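Local coordinates for malonyl CoA reductase (malonate semialdehyde-forming) (Sulfolobus tokodaii, PDB 2EP5), which probably reduces malonyl-CoA to malonate semialdehyde with NADPH, as a member of the aspartate-semialdehyde dehydrogenase family, at the interface of chains A and B. Numbering follows the deposited sequence. Chains: chain A/B, 350aa long hypothetical aspartate-semialdehyde dehydrogenase.

The interface of chains A and B. Residues chain A 177, 197, 238-240; chain B 177, 195-197, 238-239.
An apolar patch of a two-fold symmetric homodimer interface joins the dimerisation domains of chains A and B, where the two proline rings and the two leucines meet their own kind across the two-fold. A:Pro239 and B:Pro239 approach tip to tip, and CG of A:Pro239 lies 3.3 Å from CG of B:Pro239; a compact apolar ring, restricted in its backbone, suits a place where two loops come so near. A:Leu177 and B:Leu177, near the ends of the strands 171-178, also point at each other, methyl CD2 of A:Leu177 lying 3.8 Å from CD1 of B:Leu177. A:Ile197 crosses B:Leu177 obliquely. Its CG1 stands anti to the carbonyl carbon (chi1 -82°) and the chain is extended beyond it (chi2 176°), which carries CD1 to 3.3 Å from CD2 of B:Leu177. The same methyl reaches B:Val238 at about a right angle, 3.6 Å from CG2; the short, branched valine offers a methyl at the side of the isoleucine tip, next to the longer leucine. An alanine in place of B:Leu177 would remove CG and both methyls and would probably loosen the packing against A:Ile197 and A:Leu177. At the margin, CA of B:Gly195 lies 3.4 Å from the carbonyl O of A:Pro239; glycine suits its positive phi (63°), and a side chain might crowd the loop of chain A. The patch contributes to holding the two subunits together and may steady the scaffold near the active site.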
# COMPACT_ATOMS: atom_id res chain seq x y z
N LEU A 177 -2.70 7.90 15.64
CA LEU A 177 -2.71 7.25 14.34
C LEU A 177 -2.35 5.80 14.63
O LEU A 177 -1.21 5.48 14.97
CB LEU A 177 -1.69 7.90 13.40
CG LEU A 177 -2.02 9.33 12.95
CD1 LEU A 177 -1.66 10.30 14.05
CD2 LEU A 177 -1.22 9.69 11.70
N ILE A 197 -7.65 6.48 4.93
CA ILE A 197 -7.64 6.83 6.34
C ILE A 197 -9.07 6.82 6.87
O ILE A 197 -9.98 7.31 6.22
CB ILE A 197 -6.95 8.19 6.55
CG1 ILE A 197 -5.44 7.96 6.56
CG2 ILE A 197 -7.44 8.87 7.83
CD1 ILE A 197 -4.59 9.19 6.66
N VAL A 238 -4.69 4.17 10.18
CA VAL A 238 -3.85 4.41 9.01
C VAL A 238 -3.36 3.06 8.45
O VAL A 238 -3.33 2.07 9.18
CB VAL A 238 -2.65 5.30 9.38
CG1 VAL A 238 -3.12 6.69 9.73
CG2 VAL A 238 -1.89 4.69 10.57
N PRO A 239 -2.99 3.01 7.15
CA PRO A 239 -2.50 1.79 6.48
C PRO A 239 -1.07 1.42 6.88
O PRO A 239 -0.16 1.38 6.05
CB PRO A 239 -2.65 2.14 5.00
CG PRO A 239 -2.32 3.59 4.99
CD PRO A 239 -3.08 4.13 6.20
N THR A 240 -0.91 1.14 8.16
CA THR A 240 0.37 0.79 8.77
C THR A 240 0.18 -0.60 9.38
O THR A 240 -0.92 -0.94 9.81
CB THR A 240 0.71 1.82 9.86
OG1 THR A 240 1.27 2.99 9.25
CG2 THR A 240 1.67 1.25 10.89
N LEU B 177 -3.06 15.29 8.10
CA LEU B 177 -2.59 14.07 7.46
C LEU B 177 -2.57 14.39 5.96
O LEU B 177 -3.62 14.40 5.31
CB LEU B 177 -3.55 12.91 7.75
CG LEU B 177 -3.34 11.99 8.96
CD1 LEU B 177 -2.91 12.74 10.20
CD2 LEU B 177 -4.65 11.24 9.20
N GLY B 195 3.27 1.89 4.20
CA GLY B 195 3.22 1.26 5.51
C GLY B 195 3.94 2.12 6.54
O GLY B 195 4.34 1.63 7.59
N ASN B 196 4.08 3.41 6.26
CA ASN B 196 4.80 4.29 7.18
C ASN B 196 4.15 5.66 7.42
O ASN B 196 3.14 6.00 6.80
CB ASN B 196 6.24 4.46 6.66
CG ASN B 196 7.15 5.12 7.67
OD1 ASN B 196 7.12 4.81 8.85
ND2 ASN B 196 8.00 6.03 7.19
N ILE B 197 4.73 6.43 8.34
CA ILE B 197 4.24 7.76 8.67
C ILE B 197 5.45 8.66 8.92
O ILE B 197 6.38 8.25 9.60
CB ILE B 197 3.38 7.73 9.98
CG1 ILE B 197 2.11 6.91 9.77
CG2 ILE B 197 3.02 9.14 10.40
CD1 ILE B 197 1.17 7.48 8.73
N VAL B 238 1.19 10.86 5.20
CA VAL B 238 0.62 9.52 5.25
C VAL B 238 0.61 8.89 3.86
O VAL B 238 0.61 9.61 2.86
CB VAL B 238 -0.81 9.54 5.83
CG1 VAL B 238 -0.77 9.99 7.27
CG2 VAL B 238 -1.68 10.46 5.01
N PRO B 239 0.62 7.55 3.79
CA PRO B 239 0.61 6.81 2.52
C PRO B 239 -0.73 6.88 1.80
O PRO B 239 -1.40 5.87 1.57
CB PRO B 239 0.97 5.39 2.94
CG PRO B 239 0.45 5.30 4.34
CD PRO B 239 0.82 6.63 4.93